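Local coordinates for Glyoxalase/Bleomycin resistance protein/dioxygenase domain (Frankia sp., PDB 2RK0), which belongs to the vicinal oxygen chelate superfamily, whose members include glyoxalases, dioxygenases and bleomycin-binding proteins, and may act as a metal-dependent enzyme or as a binding protein, at the interface of chains A and B. Numbering follows the deposited sequence. Chains: chain A/B, Glyoxalase/Bleomycin resistance protein/dioxygenase domain.

Contact 1: the interface of chains A and B. Residues chain A 11-12, 56, 58, 61; chain B 68-70, 73-74.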
loop_
_atom_site.group_PDB
_atom_site.type_symbol
_atom_site.label_atom_id
_atom_site.label_comp_id
_atom_site.label_asym_id
_atom_site.label_seq_id
_atom_site.Cartn_x
_atom_site.Cartn_y
_atom_site.Cartn_z
ATOM N N LEU A 11 3.799 -6.819 2.004
ATOM C CA LEU A 11 5.058 -6.287 1.502
ATOM C C LEU A 11 6.091 -7.379 1.283
ATOM O O LEU A 11 6.188 -8.323 2.066
ATOM C CB LEU A 11 5.638 -5.270 2.488
ATOM C CG LEU A 11 4.765 -4.071 2.867
ATOM C CD1 LEU A 11 5.553 -3.163 3.802
ATOM C CD2 LEU A 11 4.337 -3.303 1.613
ATOM N N THR A 12 6.853 -7.249 0.206
ATOM C CA THR A 12 7.911 -8.195 -0.092
ATOM C C THR A 12 9.185 -7.652 0.545
ATOM O O THR A 12 9.557 -6.494 0.318
ATOM C CB THR A 12 8.119 -8.340 -1.608
ATOM O OG1 THR A 12 7.028 -9.087 -2.168
ATOM C CG2 THR A 12 9.445 -9.052 -1.899
ATOM N N ARG A 56 6.511 -10.504 3.674
ATOM C CA ARG A 56 6.730 -11.737 2.935
ATOM C C ARG A 56 8.109 -11.844 2.280
ATOM O O ARG A 56 8.521 -10.973 1.512
ATOM C CB ARG A 56 5.623 -11.870 1.885
ATOM C CG ARG A 56 5.513 -13.231 1.233
ATOM C CD ARG A 56 4.213 -13.331 0.443
ATOM N NE ARG A 56 3.044 -13.343 1.318
ATOM C CZ ARG A 56 2.548 -14.438 1.891
ATOM N NH1 ARG A 56 3.114 -15.619 1.677
ATOM N NH2 ARG A 56 1.493 -14.355 2.683
ATOM N N HIS A 58 10.424 -13.957 -0.249
ATOM C CA HIS A 58 10.379 -14.907 -1.356
ATOM C C HIS A 58 11.695 -15.686 -1.439
ATOM O O HIS A 58 12.772 -15.092 -1.449
ATOM C CB HIS A 58 10.130 -14.149 -2.666
ATOM C CG HIS A 58 8.781 -13.499 -2.740
ATOM N ND1 HIS A 58 7.728 -14.049 -3.439
ATOM C CD2 HIS A 58 8.304 -12.368 -2.170
ATOM C CE1 HIS A 58 6.661 -13.284 -3.296
ATOM N NE2 HIS A 58 6.983 -12.259 -2.531
ATOM N N GLY A 61 13.776 -14.307 -3.980
ATOM C CA GLY A 61 13.865 -12.860 -4.020
ATOM C C GLY A 61 15.200 -12.394 -3.474
ATOM O O GLY A 61 16.153 -13.168 -3.399
ATOM N N GLU B 68 6.314 -9.582 -7.989
ATOM C CA GLU B 68 6.201 -9.865 -6.559
ATOM C C GLU B 68 7.517 -10.097 -5.835
ATOM O O GLU B 68 7.605 -9.844 -4.638
ATOM C CB GLU B 68 5.321 -11.098 -6.316
ATOM C CG GLU B 68 3.916 -10.988 -6.840
ATOM C CD GLU B 68 3.753 -11.599 -8.215
ATOM O OE1 GLU B 68 4.447 -11.163 -9.161
ATOM O OE2 GLU B 68 2.920 -12.523 -8.342
ATOM N N THR B 69 8.533 -10.603 -6.536
ATOM C CA THR B 69 9.816 -10.874 -5.890
ATOM C C THR B 69 10.671 -9.627 -5.651
ATOM O O THR B 69 11.694 -9.682 -4.963
ATOM C CB THR B 69 10.640 -11.945 -6.678
ATOM O OG1 THR B 69 10.871 -11.509 -8.021
ATOM C CG2 THR B 69 9.878 -13.259 -6.720
ATOM N N ARG B 70 10.255 -8.496 -6.206
ATOM C CA ARG B 70 11.003 -7.258 -6.003
ATOM C C ARG B 70 10.511 -6.606 -4.710
ATOM O O ARG B 70 9.307 -6.499 -4.484
ATOM C CB ARG B 70 10.789 -6.298 -7.180
ATOM C CG ARG B 70 11.484 -4.936 -7.023
ATOM C CD ARG B 70 11.251 -4.019 -8.238
ATOM N NE ARG B 70 11.928 -4.471 -9.464
ATOM C CZ ARG B 70 13.185 -4.174 -9.806
ATOM N NH1 ARG B 70 13.945 -3.410 -9.022
ATOM N NH2 ARG B 70 13.687 -4.637 -10.949
ATOM N N LEU B 73 5.720 -3.879 -2.921
ATOM C CA LEU B 73 4.418 -4.510 -2.812
ATOM C C LEU B 73 4.436 -5.975 -3.228
ATOM O O LEU B 73 4.996 -6.330 -4.270
ATOM C CB LEU B 73 3.389 -3.776 -3.680
ATOM C CG LEU B 73 1.947 -4.283 -3.550
ATOM C CD1 LEU B 73 1.396 -3.919 -2.170
ATOM C CD2 LEU B 73 1.073 -3.648 -4.632
ATOM N N ASP B 74 3.829 -6.815 -2.394
ATOM C CA ASP B 74 3.684 -8.234 -2.677
ATOM C C ASP B 74 2.288 -8.274 -3.309
ATOM O O ASP B 74 2.085 -8.838 -4.380
ATOM C CB ASP B 74 3.723 -9.043 -1.386
ATOM C CG ASP B 74 3.458 -10.531 -1.617
ATOM O OD1 ASP B 74 4.242 -11.186 -2.330
ATOM O OD2 ASP B 74 2.460 -11.037 -1.077
#

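Contact 2: the interface of chains A and B. Residues chain A 77-80, 125; chain B 4-7.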
loop_
_atom_site.group_PDB
_atom_site.type_symbol
_atom_site.label_atom_id
_atom_site.label_comp_id
_atom_site.label_asym_id
_atom_site.label_seq_id
_atom_site.Cartn_x
_atom_site.Cartn_y
_atom_site.Cartn_z
ATOM N N SER A 77 1.444 5.688 2.673
ATOM C CA SER A 77 1.295 6.748 3.657
ATOM C C SER A 77 0.263 6.443 4.744
ATOM O O SER A 77 -0.905 6.178 4.456
ATOM C CB SER A 77 0.936 8.053 2.948
ATOM O OG SER A 77 0.873 9.121 3.874
ATOM N N PHE A 78 0.718 6.492 5.994
ATOM C CA PHE A 78 -0.124 6.220 7.156
ATOM C C PHE A 78 -0.679 7.513 7.760
ATOM O O PHE A 78 -0.027 8.556 7.720
ATOM C CB PHE A 78 0.688 5.504 8.245
ATOM C CG PHE A 78 1.387 4.250 7.776
ATOM C CD1 PHE A 78 0.659 3.119 7.417
ATOM C CD2 PHE A 78 2.779 4.198 7.717
ATOM C CE1 PHE A 78 1.305 1.950 7.008
ATOM C CE2 PHE A 78 3.436 3.033 7.308
ATOM C CZ PHE A 78 2.695 1.908 6.955
ATOM N N SER A 79 -1.879 7.436 8.326
ATOM C CA SER A 79 -2.478 8.592 8.984
ATOM C C SER A 79 -2.103 8.521 10.462
ATOM O O SER A 79 -2.161 7.444 11.054
ATOM C CB SER A 79 -4.011 8.560 8.876
ATOM O OG SER A 79 -4.459 8.768 7.551
ATOM N N VAL A 80 -1.694 9.648 11.044
ATOM C CA VAL A 80 -1.383 9.701 12.473
ATOM C C VAL A 80 -2.311 10.751 13.082
ATOM O O VAL A 80 -2.792 11.645 12.383
ATOM C CB VAL A 80 0.103 10.068 12.756
ATOM C CG1 VAL A 80 1.011 8.970 12.211
ATOM C CG2 VAL A 80 0.447 11.424 12.147
HETATM N N MSE A 125 1.445 10.903 8.009
HETATM C CA MSE A 125 0.775 12.154 7.700
HETATM C C MSE A 125 -0.181 12.687 8.770
HETATM O O MSE A 125 -0.969 11.933 9.332
HETATM C CB MSE A 125 0.008 11.936 6.398
HETATM C CG MSE A 125 -1.127 12.894 6.135
HETATM SE SE MSE A 125 -0.531 14.330 4.970
HETATM C CE MSE A 125 -0.406 15.846 6.194
ATOM N N SER B 4 -3.450 5.690 12.966
ATOM C CA SER B 4 -4.813 5.199 12.811
ATOM C C SER B 4 -4.978 4.209 11.661
ATOM O O SER B 4 -5.471 3.096 11.860
ATOM C CB SER B 4 -5.771 6.378 12.646
ATOM O OG SER B 4 -5.218 7.387 11.823
ATOM N N GLY B 5 -4.565 4.605 10.465
ATOM C CA GLY B 5 -4.686 3.715 9.327
ATOM C C GLY B 5 -3.941 4.218 8.104
ATOM O O GLY B 5 -2.891 4.844 8.223
ATOM N N VAL B 6 -4.494 3.943 6.928
ATOM C CA VAL B 6 -3.883 4.362 5.672
ATOM C C VAL B 6 -4.406 5.703 5.166
ATOM O O VAL B 6 -5.604 5.865 4.942
ATOM C CB VAL B 6 -4.117 3.311 4.568
ATOM C CG1 VAL B 6 -3.567 3.815 3.239
ATOM C CG2 VAL B 6 -3.463 1.996 4.960
ATOM N N SER B 7 -3.499 6.660 4.994
ATOM C CA SER B 7 -3.844 7.978 4.478
ATOM C C SER B 7 -4.072 7.820 2.969
ATOM O O SER B 7 -5.040 8.331 2.405
ATOM C CB SER B 7 -2.694 8.948 4.737
ATOM O OG SER B 7 -2.982 10.215 4.196
HETATM O O HOH W 1 -6.905 7.513 7.455
#

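Contact 1: the interface of chains A and B
A:His58 meets B:Asp74 edge-on: the imidazole NE2 gives its N-H to the carboxylate OD1 at 3.0 Å. The oxygen lies almost in the ring plane but is approached on its anti side, with ring and carboxylate planes turned 51° apart, and the bond is bent to 136° at the hydrogen. The second carboxylate oxygen, OD2, faces A:Arg56, whose NE lies 3.4 Å away in a loose salt bridge. Contact is made by the inner end of the guanidinium and by CD, which lies 3.6 Å from B:Asp74 CG. The carboxylate thus meets the imidazole through OD1 and, in this long salt bridge, the guanidinium through OD2, and its charge would be expected to polarise the imidazole.

Beside this pair, the A:Thr12 hydroxyl OG1 donates to the backbone O of B:Glu68 at 2.6 Å, almost end-on to the carbonyl. OG1 stands beside its own backbone N (chi1 -73°), which leaves the methyl CG2 anti to N and resting against the carbonyl oxygens of B:Glu68 and B:Arg70. A weak bond from A:His58 NE2 to A:Thr12 OG1 (3.2 Å) joins the two polar contacts. The backbone of B:Glu68 and B:Thr69 lies over one face of the imidazole, towards its rim, and the B:Thr69 methyl CG2 approaches the ring at ND1, 4.0 Å away.

Behind the side chains, A:Leu11 and B:Leu73 form an antiparallel bridge. A:Thr12 ends strand 8-12, while A:Arg56 and A:His58 lie on strand 52-58; the partner supplies the loop at 68-70 and B:Asp74, the residue that separates strand 72-73 from strand 75-80.

Contact 2: the interface of chains A and B
Backbone hydrogen bonds join A:Ser77 and A:Ser79 to the N-terminal segment of chain B in an antiparallel pairing. B:Ser7 N donates to A:Ser77 O at 2.7 Å. A:Ser79 N donates in turn to B:Gly5 O at 2.8 Å. At the far end of the pairing, B:Ser4 N gives its hydrogen to A:Ser79 O at 2.9 Å. A:Ser79 therefore uses both its N-H and its carbonyl across the boundary, and the A:Phe78–B:Val6 and A:Ser79–B:Gly5 bridges fix the register.

Among the side-chain polar contacts, the hydroxyl OG of B:Ser4 sits between its own backbone N and carbonyl carbon (chi1 40°) and adds a weak bond to A:Ser79 O at 3.2 Å, so that this carbonyl receives both the amide and the hydroxyl of one residue. The A:Ser79 hydroxyl OG contacts a water at 2.8 Å, which in turn reaches B:Val6 O at a longer 3.3 Å and makes a solvent link alongside the paired strands.

Van der Waals contacts fill in around the backbone pairing. B:Ser7 lies between A:Ser77 and A:Ser79, its CB 3.3 Å from the A:Ser79 hydroxyl OG. With OG anti to its backbone N (chi1 177°), its hydroxyl points towards the selenomethionine A:Met125, where it touches CG at 3.8 Å. The B:Val6 methyl CG1 approaches A:Ser77 O, and A:Phe78 passes B:Gly5 O with its CA and CB, the ring lying farther off.

By this pairing the first residues of chain B run along strand 75-80 of chain A, extending its sheet across the subunit boundary and tying the two copies together largely through main-chain bonds, which depend little on side-chain identity.

The C-alpha centres of contact 1 and contact 2 lie about 22 Å apart, and the two share no residue. They are nevertheless close in sequence: in each chain, strand 8-12 of contact 1 follows shortly after the N-terminal segment of contact 2, and residue 74 leads directly into strand 75-80. The two-fold repeats both contacts with the chains exchanged, so each subunit gives and receives both kinds, held mainly by polar side chains in contact 1 and mainly by main-chain pairing in contact 2. This reciprocal arrangement is in keeping with the dimers common in the superfamily, although the structure alone does not prove a dimer in solution.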